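Local structure of petrobactin-binding protein YclQ (Bacillus subtilis subsp. subtilis str. 168, 3GFV) at residues D46-L51 / E137-I142; P86-V91 / S106-E111; A126-S131 / E282-M287; F187-R192 / V202-Q207; V249-Y254 / V266-S271. The protein binds iron-free and ferric petrobactin as the solute-binding component of the YclNOPQ ABC transporter, which takes up ferric-petrobactin. All coordinates share one frame; numbering follows the deposited sequence.

Contact 1: D46-L51 / E137-I142; sequences DTLDKL and ETIGKI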
# COMPACT_ATOMS: atom_id res chain seq x y z
N ASP A 46 -2.13 -3.53 -9.36
CA ASP A 46 -0.91 -4.31 -9.52
C ASP A 46 -1.17 -5.81 -9.39
O ASP A 46 -0.44 -6.61 -9.98
CB ASP A 46 0.29 -3.76 -8.68
CG ASP A 46 0.28 -4.17 -7.21
OD1 ASP A 46 0.60 -3.30 -6.36
OD2 ASP A 46 0.03 -5.36 -6.87
N THR A 47 -2.23 -6.17 -8.66
CA THR A 47 -2.66 -7.56 -8.66
C THR A 47 -3.18 -7.93 -10.06
O THR A 47 -2.80 -8.95 -10.60
CB THR A 47 -3.71 -7.85 -7.57
OG1 THR A 47 -3.10 -7.71 -6.27
CG2 THR A 47 -4.29 -9.29 -7.70
N LEU A 48 -4.02 -7.08 -10.65
CA LEU A 48 -4.47 -7.34 -12.01
C LEU A 48 -3.27 -7.51 -12.95
O LEU A 48 -3.25 -8.41 -13.79
CB LEU A 48 -5.39 -6.21 -12.47
CG LEU A 48 -6.74 -6.12 -11.77
CD1 LEU A 48 -7.47 -4.83 -12.17
CD2 LEU A 48 -7.61 -7.34 -12.08
N ASP A 49 -2.26 -6.65 -12.79
CA ASP A 49 -1.08 -6.72 -13.64
C ASP A 49 -0.33 -8.04 -13.46
O ASP A 49 0.07 -8.67 -14.44
CB ASP A 49 -0.12 -5.56 -13.37
CG ASP A 49 1.09 -5.58 -14.29
OD1 ASP A 49 0.93 -5.27 -15.49
OD2 ASP A 49 2.20 -5.93 -13.81
N LYS A 50 -0.14 -8.45 -12.21
CA LYS A 50 0.57 -9.69 -11.91
C LYS A 50 -0.15 -10.90 -12.54
O LYS A 50 0.48 -11.88 -12.95
CB LYS A 50 0.67 -9.88 -10.40
CG LYS A 50 1.38 -11.16 -9.97
CD LYS A 50 2.87 -11.10 -10.29
CE LYS A 50 3.58 -12.41 -9.96
NZ LYS A 50 4.89 -12.50 -10.67
N LEU A 51 -1.47 -10.81 -12.62
CA LEU A 51 -2.28 -11.91 -13.14
C LEU A 51 -2.39 -11.84 -14.66
O LEU A 51 -3.09 -12.65 -15.26
CB LEU A 51 -3.67 -11.88 -12.51
CG LEU A 51 -3.66 -12.00 -10.98
CD1 LEU A 51 -5.06 -11.85 -10.43
CD2 LEU A 51 -3.05 -13.32 -10.56
N GLU A 137 -7.94 -12.81 -3.24
CA GLU A 137 -8.81 -13.94 -3.59
C GLU A 137 -10.06 -13.50 -4.34
O GLU A 137 -10.58 -14.23 -5.21
CB GLU A 137 -9.18 -14.74 -2.35
CG GLU A 137 -7.98 -15.47 -1.78
CD GLU A 137 -8.27 -16.14 -0.46
OE1 GLU A 137 -9.28 -15.79 0.18
OE2 GLU A 137 -7.46 -17.01 -0.06
N THR A 138 -10.56 -12.31 -4.00
CA THR A 138 -11.73 -11.74 -4.68
C THR A 138 -11.41 -11.48 -6.14
O THR A 138 -12.18 -11.82 -7.04
CB THR A 138 -12.23 -10.45 -3.97
OG1 THR A 138 -12.96 -10.81 -2.79
CG2 THR A 138 -13.13 -9.61 -4.89
N ILE A 139 -10.25 -10.87 -6.38
CA ILE A 139 -9.81 -10.66 -7.76
C ILE A 139 -9.65 -11.99 -8.50
O ILE A 139 -10.09 -12.14 -9.64
CB ILE A 139 -8.53 -9.81 -7.80
CG1 ILE A 139 -8.85 -8.39 -7.31
CG2 ILE A 139 -7.95 -9.77 -9.20
CD1 ILE A 139 -7.65 -7.46 -7.20
N GLY A 140 -9.05 -12.97 -7.83
CA GLY A 140 -8.95 -14.30 -8.41
C GLY A 140 -10.29 -14.88 -8.84
O GLY A 140 -10.42 -15.47 -9.93
N LYS A 141 -11.30 -14.72 -7.99
CA LYS A 141 -12.62 -15.28 -8.28
C LYS A 141 -13.28 -14.57 -9.45
O LYS A 141 -13.88 -15.22 -10.32
CB LYS A 141 -13.52 -15.22 -7.05
CG LYS A 141 -13.22 -16.28 -5.99
CD LYS A 141 -13.89 -15.93 -4.67
CE LYS A 141 -13.63 -16.98 -3.59
NZ LYS A 141 -12.17 -17.25 -3.37
N ILE A 142 -13.18 -13.24 -9.48
CA ILE A 142 -13.81 -12.46 -10.54
C ILE A 142 -13.24 -12.80 -11.93
O ILE A 142 -13.98 -12.88 -12.91
CB ILE A 142 -13.69 -10.94 -10.29
CG1 ILE A 142 -14.55 -10.54 -9.09
CG2 ILE A 142 -14.10 -10.15 -11.54
CD1 ILE A 142 -14.16 -9.22 -8.43
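Ile139 packs against Thr47, Leu48 and Leu51 in a buried, wholly apolar helix-to-helix contact in the lobe built on the five-stranded parallel sheet of this periplasmic binding protein. Helix 42-50 follows sheet strand 37-39, and helix 128-142 packs against it. The CG2 methyl of Ile139 enters between the leucines, 3.8 Å from Leu48 CD2 and 3.8 Å from Leu51 CD1, and also nears the Thr47 methyl; the Leu48 side chain runs at about a right angle to that of Ile139. The longer branch ends against Thr47, with Ile139 CD1 3.9 Å from Thr47 CG2. This threonine is two-faced: chi1 of -67° sets OG1 beside the backbone nitrogen and CG2 opposite it, which gives the methyl to the isoleucine while the hydroxyl is bonded by Leu281 N. One residue of helix 128-142 thus meets three residues of its neighbour, and a buried polar atom is satisfied from another direction. Around this contact, Leu51 also rests on Lys148 and Val149 of helix 146-170, Leu48 touches Phe143, Ile139 reaches Leu121 just beyond strand 118-120, and Val19 of strand 16-21 touches Thr138 and Ile142.

Contact 2: P86-V91 / S106-E111; sequences PDFDKV and SESYKE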
# COMPACT_ATOMS: atom_id res chain seq x y z
N PRO A 86 -11.73 11.97 -8.30
CA PRO A 86 -12.11 11.20 -9.49
C PRO A 86 -12.80 12.07 -10.52
O PRO A 86 -13.58 12.98 -10.18
CB PRO A 86 -13.08 10.14 -8.94
CG PRO A 86 -12.74 10.03 -7.47
CD PRO A 86 -12.39 11.44 -7.08
N ASP A 87 -12.50 11.82 -11.79
CA ASP A 87 -13.22 12.47 -12.87
C ASP A 87 -14.43 11.59 -13.16
O ASP A 87 -14.37 10.69 -14.01
CB ASP A 87 -12.31 12.58 -14.10
CG ASP A 87 -12.97 13.27 -15.28
OD1 ASP A 87 -14.20 13.47 -15.26
OD2 ASP A 87 -12.25 13.62 -16.23
N PHE A 88 -15.52 11.84 -12.45
CA PHE A 88 -16.69 10.96 -12.51
C PHE A 88 -17.32 10.92 -13.90
O PHE A 88 -17.81 9.89 -14.34
CB PHE A 88 -17.72 11.40 -11.47
CG PHE A 88 -17.33 11.06 -10.05
CD1 PHE A 88 -17.53 9.78 -9.56
CD2 PHE A 88 -16.77 12.03 -9.22
CE1 PHE A 88 -17.17 9.47 -8.26
CE2 PHE A 88 -16.41 11.72 -7.90
CZ PHE A 88 -16.61 10.43 -7.43
N ASP A 89 -17.33 12.05 -14.60
CA ASP A 89 -17.90 12.05 -15.95
C ASP A 89 -17.10 11.15 -16.88
O ASP A 89 -17.67 10.43 -17.71
CB ASP A 89 -17.89 13.47 -16.53
CG ASP A 89 -19.00 14.34 -15.97
OD1 ASP A 89 -19.81 13.85 -15.15
OD2 ASP A 89 -19.09 15.51 -16.37
N LYS A 90 -15.78 11.20 -16.76
CA LYS A 90 -14.94 10.35 -17.58
C LYS A 90 -15.15 8.88 -17.22
O LYS A 90 -15.23 8.03 -18.12
CB LYS A 90 -13.48 10.71 -17.42
CG LYS A 90 -12.57 9.94 -18.36
CD LYS A 90 -12.92 10.27 -19.81
CE LYS A 90 -11.99 9.57 -20.77
NZ LYS A 90 -12.15 10.08 -22.16
N VAL A 91 -15.23 8.58 -15.93
CA VAL A 91 -15.55 7.20 -15.51
C VAL A 91 -16.83 6.69 -16.20
O VAL A 91 -16.84 5.60 -16.77
CB VAL A 91 -15.66 7.05 -13.97
CG1 VAL A 91 -16.05 5.60 -13.61
CG2 VAL A 91 -14.34 7.43 -13.30
N SER A 106 -13.75 6.13 -0.39
CA SER A 106 -14.75 5.45 0.44
C SER A 106 -16.10 6.16 0.47
O SER A 106 -17.16 5.54 0.35
CB SER A 106 -14.25 5.32 1.88
OG SER A 106 -13.42 4.18 2.02
N GLU A 107 -16.06 7.48 0.63
CA GLU A 107 -17.27 8.27 0.68
C GLU A 107 -18.00 8.45 -0.64
O GLU A 107 -19.10 8.99 -0.67
CB GLU A 107 -16.97 9.65 1.26
CG GLU A 107 -17.47 9.84 2.67
CD GLU A 107 -17.49 11.31 3.04
OE1 GLU A 107 -18.59 11.89 3.11
OE2 GLU A 107 -16.40 11.87 3.22
N SER A 108 -17.39 8.03 -1.75
CA SER A 108 -18.04 8.17 -3.05
C SER A 108 -18.57 6.83 -3.56
O SER A 108 -18.93 6.71 -4.73
CB SER A 108 -17.08 8.78 -4.08
OG SER A 108 -16.84 10.13 -3.76
N TYR A 109 -18.62 5.85 -2.68
CA TYR A 109 -19.14 4.52 -3.05
C TYR A 109 -20.53 4.63 -3.69
O TYR A 109 -20.79 4.01 -4.72
CB TYR A 109 -19.19 3.61 -1.82
CG TYR A 109 -19.76 2.23 -2.14
CD1 TYR A 109 -19.04 1.33 -2.91
CD2 TYR A 109 -21.00 1.84 -1.66
CE1 TYR A 109 -19.55 0.06 -3.20
CE2 TYR A 109 -21.51 0.57 -1.94
CZ TYR A 109 -20.79 -0.30 -2.72
OH TYR A 109 -21.28 -1.58 -3.00
N LYS A 110 -21.41 5.43 -3.11
CA LYS A 110 -22.75 5.55 -3.66
C LYS A 110 -22.74 6.12 -5.08
O LYS A 110 -23.50 5.68 -5.94
CB LYS A 110 -23.61 6.42 -2.73
CG LYS A 110 -24.99 6.69 -3.22
CD LYS A 110 -25.78 7.41 -2.13
CE LYS A 110 -27.09 7.97 -2.66
NZ LYS A 110 -27.89 8.55 -1.55
N GLU A 111 -21.87 7.11 -5.31
CA GLU A 111 -21.78 7.77 -6.61
C GLU A 111 -21.23 6.82 -7.68
O GLU A 111 -21.70 6.78 -8.82
CB GLU A 111 -20.90 9.04 -6.51
CG GLU A 111 -21.36 10.18 -7.41
CD GLU A 111 -20.47 11.44 -7.33
OE1 GLU A 111 -20.33 12.12 -8.37
OE2 GLU A 111 -19.92 11.76 -6.24
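The Phe88 ring meets Glu111 by stacking and Ser108 at its edge, and these two encounters make up a contact at the protein surface. In the stack, the Glu111 carboxylate lies nearly flat over the ring, the two planes being 18° apart. Glu111 OE1 stands over the ring centre, 3.6 Å from Phe88 CG, and Glu111 OE2 lies farther out, 3.8 Å from Phe88 CZ. Because Glu111 is extended beyond CG, the carboxylate can span the ring from above. A carboxylate over an aromatic face is probably disfavoured electrostatically, so the stack is more likely one of packing. Pro86 CB lies over the opposite face, toward the rim, and the ring is sandwiched. The edge contact is simpler: Ser108 OG comes near the ring plane, 3.7 Å from Phe88 CZ. Hydrogen bonding operates within 86-91, where Asp87 is the N-cap of helix 88-93. Asp87 OD1 accepts from Lys90 N at 3.1 Å, the N-H pointing at the oxygen at 162° but arriving from above the carboxylate plane. Asp87 is also the centre of an inverse gamma turn. In the fold, helices 88-93 and 109-115 flank strand 98-101 in sequence; Phe112 of the latter helix meets the Phe88 ring at about 45° between planes and also touches Pro86, while Val91 packs on Ile99 of the strand and on Ile115.

Contact 3: A126-S131 / E282-M287; sequences AKYMES and ESMTQM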
# COMPACT_ATOMS: atom_id res chain seq x y z
N ALA A 126 -5.84 -2.98 10.62
CA ALA A 126 -6.00 -3.64 11.90
C ALA A 126 -6.02 -5.16 11.72
O ALA A 126 -5.86 -5.93 12.68
CB ALA A 126 -7.27 -3.16 12.59
N LYS A 127 -6.21 -5.60 10.47
CA LYS A 127 -6.28 -7.02 10.13
C LYS A 127 -5.59 -7.19 8.79
O LYS A 127 -6.23 -7.55 7.80
CB LYS A 127 -7.73 -7.45 9.91
CG LYS A 127 -8.62 -7.52 11.12
CD LYS A 127 -10.07 -7.62 10.65
CE LYS A 127 -10.93 -8.43 11.60
NZ LYS A 127 -10.85 -7.92 13.00
N TYR A 128 -4.29 -6.90 8.74
CA TYR A 128 -3.65 -6.70 7.45
C TYR A 128 -3.75 -7.95 6.53
O TYR A 128 -4.31 -7.88 5.44
CB TYR A 128 -2.20 -6.23 7.60
CG TYR A 128 -1.71 -5.61 6.34
CD1 TYR A 128 -1.59 -4.23 6.21
CD2 TYR A 128 -1.42 -6.40 5.23
CE1 TYR A 128 -1.17 -3.65 5.02
CE2 TYR A 128 -1.00 -5.84 4.05
CZ TYR A 128 -0.87 -4.48 3.94
OH TYR A 128 -0.45 -3.92 2.76
N MSE A 129 -3.21 -9.08 6.98
CA MSE A 129 -3.10 -10.24 6.10
C MSE A 129 -4.47 -10.83 5.77
O MSE A 129 -4.70 -11.29 4.65
CB MSE A 129 -2.16 -11.29 6.71
CG MSE A 129 -0.69 -10.90 6.61
SE MSE A 129 -0.19 -10.25 4.82
CE MSE A 129 -0.30 -11.97 3.84
N GLU A 130 -5.39 -10.80 6.73
CA GLU A 130 -6.74 -11.29 6.46
C GLU A 130 -7.35 -10.52 5.29
O GLU A 130 -7.84 -11.13 4.33
CB GLU A 130 -7.62 -11.14 7.70
CG GLU A 130 -9.09 -11.51 7.49
CD GLU A 130 -9.92 -11.39 8.76
OE1 GLU A 130 -10.89 -10.61 8.77
OE2 GLU A 130 -9.59 -12.07 9.76
N SER A 131 -7.31 -9.19 5.36
CA SER A 131 -7.89 -8.35 4.32
C SER A 131 -7.08 -8.44 3.02
O SER A 131 -7.66 -8.46 1.92
CB SER A 131 -8.06 -6.88 4.78
OG SER A 131 -6.80 -6.30 5.06
N GLU A 282 2.03 -7.27 -6.32
CA GLU A 282 3.33 -6.74 -6.70
C GLU A 282 3.88 -5.81 -5.62
O GLU A 282 5.04 -5.91 -5.24
CB GLU A 282 3.26 -5.99 -8.02
CG GLU A 282 2.76 -6.88 -9.15
CD GLU A 282 2.73 -6.23 -10.52
OE1 GLU A 282 2.81 -4.99 -10.60
OE2 GLU A 282 2.61 -6.98 -11.52
N SER A 283 3.04 -4.91 -5.14
CA SER A 283 3.50 -3.96 -4.13
C SER A 283 3.93 -4.70 -2.85
O SER A 283 4.94 -4.35 -2.26
CB SER A 283 2.46 -2.85 -3.84
OG SER A 283 1.14 -3.35 -3.69
N MSE A 284 3.19 -5.75 -2.47
CA MSE A 284 3.57 -6.49 -1.26
C MSE A 284 4.94 -7.14 -1.48
O MSE A 284 5.81 -7.12 -0.59
CB MSE A 284 2.51 -7.53 -0.93
CG MSE A 284 2.91 -8.53 0.13
SE MSE A 284 3.25 -7.76 1.92
CE MSE A 284 1.45 -7.74 2.64
N THR A 285 5.11 -7.76 -2.64
CA THR A 285 6.36 -8.42 -2.97
C THR A 285 7.54 -7.46 -2.86
O THR A 285 8.57 -7.77 -2.25
CB THR A 285 6.30 -9.05 -4.35
OG1 THR A 285 5.33 -10.11 -4.32
CG2 THR A 285 7.64 -9.63 -4.72
N GLN A 286 7.35 -6.27 -3.43
CA GLN A 286 8.35 -5.23 -3.37
C GLN A 286 8.63 -4.82 -1.93
O GLN A 286 9.79 -4.70 -1.52
CB GLN A 286 7.90 -4.00 -4.15
CG GLN A 286 8.97 -2.91 -4.12
CD GLN A 286 8.50 -1.61 -4.73
OE1 GLN A 286 7.93 -1.58 -5.83
NE2 GLN A 286 8.75 -0.53 -4.02
N MSE A 287 7.56 -4.60 -1.17
CA MSE A 287 7.65 -4.07 0.19
C MSE A 287 8.39 -5.04 1.09
O MSE A 287 9.26 -4.62 1.90
CB MSE A 287 6.27 -3.71 0.76
CG MSE A 287 5.66 -2.48 0.07
SE MSE A 287 3.71 -2.44 0.24
CE MSE A 287 3.60 -1.94 2.06
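Met284 reaches across to Tyr128 and Met129 with a single atom, its terminal methyl. Both methionines are selenomethionines in this crystal. The Met284 methyl CE lies 3.4 Å from Tyr128 CE2, a close approach, and 3.7 Å from Met129 SE. Its first torsion places CG opposite the backbone nitrogen (chi1 168°), carrying the chain out from helix 281-296, and bends at chi2 and chi3 then turn the methyl into the angle between the two partners. Tyr128 approaches from the opposite direction and offers CE2 to the methyl obliquely. Met129 follows Tyr128 in helix 128-142; its CB does not aim at helix 281-296, but its folded chain brings the selenium round to meet the methyl. The contact belongs to the periplasmic binding protein fold in which a long helix, here 146-170, runs between the two lobes: Met284 touches Ile156 of this helix, and Met129 touches Ile160 and Asp157. Leu195 of helix 195-198, in the lobe of the mixed sheet, touches Tyr128, Met284 and Met287. At the start of helix 128-142, Ser131 N bonds to O of the N-cap residue Lys127 at 3.1 Å, closing the first turn behind Tyr128 and Met129.

Contact 4: F187-R192 / V202-Q207; sequences FGPKSR and VAPADQ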
# COMPACT_ATOMS: atom_id res chain seq x y z
N PHE A 187 4.45 5.87 12.99
CA PHE A 187 3.51 4.82 12.69
C PHE A 187 3.93 3.56 13.43
O PHE A 187 5.08 3.11 13.30
CB PHE A 187 3.53 4.56 11.19
CG PHE A 187 2.93 5.67 10.39
CD1 PHE A 187 1.58 5.64 10.05
CD2 PHE A 187 3.71 6.74 9.96
CE1 PHE A 187 1.01 6.67 9.31
CE2 PHE A 187 3.16 7.78 9.21
CZ PHE A 187 1.81 7.74 8.88
N GLY A 188 3.01 3.01 14.21
CA GLY A 188 3.28 1.80 14.95
C GLY A 188 2.33 0.70 14.54
O GLY A 188 1.68 0.78 13.47
N PRO A 189 2.23 -0.34 15.37
CA PRO A 189 1.32 -1.45 15.07
C PRO A 189 -0.10 -0.99 14.73
O PRO A 189 -0.61 -0.06 15.35
CB PRO A 189 1.32 -2.26 16.38
CG PRO A 189 2.67 -1.99 16.98
CD PRO A 189 2.90 -0.50 16.67
N LYS A 190 -0.69 -1.62 13.72
CA LYS A 190 -2.09 -1.41 13.33
C LYS A 190 -2.30 -0.09 12.59
O LYS A 190 -3.41 0.21 12.15
CB LYS A 190 -3.02 -1.48 14.54
CG LYS A 190 -2.82 -2.72 15.40
CD LYS A 190 -3.52 -3.93 14.82
CE LYS A 190 -3.39 -5.14 15.75
NZ LYS A 190 -2.01 -5.73 15.75
N SER A 191 -1.24 0.70 12.43
CA SER A 191 -1.34 1.95 11.68
C SER A 191 -1.23 1.69 10.18
O SER A 191 -1.06 0.54 9.73
CB SER A 191 -0.27 2.96 12.12
OG SER A 191 1.01 2.58 11.60
N ARG A 192 -1.30 2.76 9.42
CA ARG A 192 -1.16 2.66 7.98
C ARG A 192 0.07 1.86 7.56
O ARG A 192 0.02 1.08 6.62
CB ARG A 192 -1.09 4.07 7.40
CG ARG A 192 -0.92 4.10 5.92
CD ARG A 192 -0.87 5.55 5.49
NE ARG A 192 -1.10 5.71 4.07
CZ ARG A 192 -1.30 6.88 3.48
NH1 ARG A 192 -1.31 8.00 4.20
NH2 ARG A 192 -1.50 6.93 2.17
N VAL A 202 9.12 -6.85 12.69
CA VAL A 202 10.09 -5.93 13.29
C VAL A 202 9.59 -5.49 14.66
O VAL A 202 8.46 -5.03 14.81
CB VAL A 202 10.37 -4.68 12.38
CG1 VAL A 202 11.31 -3.67 13.10
CG2 VAL A 202 10.98 -5.12 11.01
N ALA A 203 10.41 -5.66 15.70
CA ALA A 203 9.97 -5.21 17.02
C ALA A 203 9.79 -3.67 17.04
O ALA A 203 10.68 -2.95 16.60
CB ALA A 203 11.00 -5.61 18.08
N PRO A 204 8.65 -3.19 17.53
CA PRO A 204 8.45 -1.73 17.56
C PRO A 204 9.37 -1.11 18.60
O PRO A 204 9.47 -1.62 19.72
CB PRO A 204 6.99 -1.57 18.00
CG PRO A 204 6.37 -2.92 17.88
CD PRO A 204 7.47 -3.92 18.03
N ALA A 205 10.05 -0.03 18.23
CA ALA A 205 10.82 0.75 19.19
C ALA A 205 9.89 1.47 20.19
O ALA A 205 10.30 1.79 21.31
CB ALA A 205 11.72 1.77 18.46
N ASP A 206 8.67 1.74 19.76
CA ASP A 206 7.66 2.34 20.62
C ASP A 206 6.32 1.66 20.37
O ASP A 206 5.67 1.95 19.37
CB ASP A 206 7.56 3.85 20.35
CG ASP A 206 6.60 4.55 21.27
OD1 ASP A 206 5.88 3.87 22.03
OD2 ASP A 206 6.55 5.81 21.22
N GLN A 207 5.92 0.78 21.29
CA GLN A 207 4.68 0.01 21.18
C GLN A 207 3.43 0.89 21.24
O GLN A 207 2.35 0.46 20.83
CB GLN A 207 4.59 -0.99 22.34
CG GLN A 207 5.63 -2.09 22.29
CD GLN A 207 5.24 -3.20 21.34
OE1 GLN A 207 4.25 -3.09 20.61
NE2 GLN A 207 6.01 -4.29 21.34
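Pro189 and Pro204 meet through their CG atoms, 3.9 Å apart, the rings inclined to each other instead of stacked. The Gln207 side chain comes to the same Pro189 at about a right angle, with Gln207 OE1 4.1 Å from Pro189 CG, a distance of packing only. Gln207 has its CB turned away from the 187-192 segment; a sharp bend at chi2 (-81°) folds the amide back toward CG at the outer end of the Pro189 ring, so that one ring atom is touched by both neighbours. The Pro189 ring is held in position by its own turn. Gly188 to Ser191 form a type II beta turn with Pro189 and Lys190 at its corners, Lys190 taking the positive phi of 75° that this turn requires. Gly188 O receives two donors from Ser191: the backbone N at 3.1 Å and the hydroxyl OG at 2.7 Å, the latter lying in the carbonyl plane on a lone pair. Ser191 OG also lies in plane at the edge of the Phe187 ring. Strand 183-187, which leads into this turn, is hairpin-paired with strand 173-180 in the mixed sheet, and the short, weakly bonded strand 203-204, which carries Pro204, runs parallel to 173-180. Helix 195-198 fills the connection: Asp198 touches Pro189 and accepts from Lys190 N, and His197 packs on Pro204.

Contact 5: V249-Y254 / V266-S271; sequences VVENDY and VIYLDS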
# COMPACT_ATOMS: atom_id res chain seq x y z
N VAL A 249 15.68 15.59 8.05
CA VAL A 249 15.36 14.87 9.26
C VAL A 249 16.52 13.97 9.66
O VAL A 249 17.03 14.07 10.77
CB VAL A 249 14.10 14.00 9.14
CG1 VAL A 249 13.90 13.20 10.46
CG2 VAL A 249 12.87 14.86 8.82
N VAL A 250 16.93 13.08 8.77
CA VAL A 250 17.76 11.97 9.23
C VAL A 250 19.22 12.34 9.35
O VAL A 250 19.98 11.72 10.08
CB VAL A 250 17.62 10.72 8.35
CG1 VAL A 250 16.16 10.27 8.31
CG2 VAL A 250 18.16 11.00 6.97
N GLU A 251 19.61 13.38 8.62
CA GLU A 251 20.99 13.84 8.68
C GLU A 251 21.13 15.05 9.61
O GLU A 251 22.21 15.63 9.73
CB GLU A 251 21.52 14.08 7.26
CG GLU A 251 21.53 12.76 6.47
CD GLU A 251 21.89 12.93 5.01
OE1 GLU A 251 22.54 13.94 4.66
OE2 GLU A 251 21.52 12.04 4.20
N ASN A 252 20.05 15.39 10.31
CA ASN A 252 20.10 16.47 11.30
C ASN A 252 21.08 16.14 12.44
O ASN A 252 21.08 15.02 12.97
CB ASN A 252 18.73 16.70 11.91
CG ASN A 252 18.66 18.00 12.65
OD1 ASN A 252 19.20 18.15 13.76
ND2 ASN A 252 18.04 18.99 12.02
N ASP A 253 21.89 17.11 12.83
CA ASP A 253 22.86 16.93 13.91
C ASP A 253 22.22 16.34 15.18
O ASP A 253 22.86 15.56 15.90
CB ASP A 253 23.54 18.26 14.24
CG ASP A 253 24.49 18.16 15.42
OD1 ASP A 253 25.68 17.87 15.19
OD2 ASP A 253 24.05 18.36 16.58
N TYR A 254 20.98 16.73 15.46
CA TYR A 254 20.34 16.31 16.70
C TYR A 254 20.24 14.79 16.86
O TYR A 254 20.35 14.28 17.97
CB TYR A 254 18.94 16.89 16.83
CG TYR A 254 18.49 16.81 18.27
CD1 TYR A 254 18.88 17.79 19.18
CD2 TYR A 254 17.73 15.75 18.73
CE1 TYR A 254 18.50 17.72 20.51
CE2 TYR A 254 17.35 15.67 20.06
CZ TYR A 254 17.73 16.66 20.94
OH TYR A 254 17.35 16.58 22.26
N VAL A 266 19.23 3.45 8.39
CA VAL A 266 18.07 4.18 7.90
C VAL A 266 17.68 3.50 6.59
O VAL A 266 18.51 3.30 5.70
CB VAL A 266 18.36 5.68 7.69
CG1 VAL A 266 17.08 6.40 7.24
CG2 VAL A 266 18.85 6.30 8.99
N ILE A 267 16.42 3.12 6.51
CA ILE A 267 15.90 2.42 5.33
C ILE A 267 14.94 3.36 4.62
O ILE A 267 13.88 3.71 5.15
CB ILE A 267 15.24 1.12 5.77
CG1 ILE A 267 16.31 0.25 6.45
CG2 ILE A 267 14.52 0.41 4.59
CD1 ILE A 267 15.74 -0.92 7.26
N TYR A 268 15.35 3.80 3.43
CA TYR A 268 14.55 4.73 2.65
C TYR A 268 13.61 3.92 1.76
O TYR A 268 14.02 3.37 0.74
CB TYR A 268 15.43 5.65 1.81
CG TYR A 268 16.37 6.46 2.66
CD1 TYR A 268 15.98 7.67 3.19
CD2 TYR A 268 17.64 5.98 2.98
CE1 TYR A 268 16.84 8.41 3.99
CE2 TYR A 268 18.49 6.72 3.77
CZ TYR A 268 18.09 7.93 4.27
OH TYR A 268 18.94 8.67 5.07
N LEU A 269 12.35 3.85 2.17
CA LEU A 269 11.36 3.06 1.46
C LEU A 269 10.97 3.79 0.18
O LEU A 269 11.17 4.99 0.06
CB LEU A 269 10.15 2.78 2.35
CG LEU A 269 10.46 1.89 3.57
CD1 LEU A 269 9.28 1.79 4.55
CD2 LEU A 269 10.99 0.49 3.17
N ASP A 270 10.44 3.05 -0.79
CA ASP A 270 9.97 3.64 -2.05
C ASP A 270 8.68 4.41 -1.76
O ASP A 270 7.60 3.84 -1.76
CB ASP A 270 9.74 2.50 -3.04
CG ASP A 270 9.03 2.93 -4.33
OD1 ASP A 270 8.76 4.13 -4.54
OD2 ASP A 270 8.73 2.03 -5.13
N SER A 271 8.81 5.72 -1.51
CA SER A 271 7.71 6.48 -0.93
C SER A 271 6.45 6.45 -1.79
O SER A 271 5.34 6.30 -1.27
CB SER A 271 8.13 7.93 -0.68
OG SER A 271 9.27 7.97 0.19
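Val250 CG2 comes to 3.1 Å from Tyr268 OH, unusually short for a methyl and a phenol oxygen and therefore of doubtful exactness. The meeting belongs to a beta-alpha-beta crossover: strand 230-235 is followed by helices that include 246-250, and the chain returns as strand 266-268, parallel to the first. Val250, on the last turn of helix 246-250, carries CG2 in the crowded position between its backbone nitrogen and carbonyl carbon, and from there the methyl faces the edge of the tyrosine ring, near its plane. The other branch turns to the strand, where Val250 CG1 lies 4.1 Å from Val266 CG1. Val266 does double duty, because chi1 of -177° also places that CG1 over a face of the Tyr268 ring, offset toward the rim; the two residues are next but one along the strand and share a side of it. Val250 also packs on Leu231 and Val266 on Val233, both of strand 230-235. After the helix the chain is turned by Asn252, which forms an Asx turn: Asn252 OD1 accepts in its carbonyl plane, on a lone pair, from Tyr254 N at 2.8 Å with an N-H angle of 166°.

How the contacts relate
Contacts 1 and 3 share helix 128-142, with centres about 14 Å apart, and are tied by a probable hydrogen bond of 2.7 Å from Asp46 OD1 to Ser283 OG. From contact 3, which lies about 7 Å from the chain's centre, two further connections leave: Gln286 NE2, in the conformer given, probably bonds Asp270 OD2 of contact 5 at 2.8 Å, and Ala126 O packs on Lys190 CD of contact 4 at 3.8 Å. Contact 2 stands apart, its centre about 22 Å from that of contact 1 and about 37 Å from that of contact 5. Contacts 4 and 5 reach one mixed sheet, centres about 17 Å apart. Arg192 NH1 of contact 4 forms a salt bridge with a phosphate ion, probably from crystallisation.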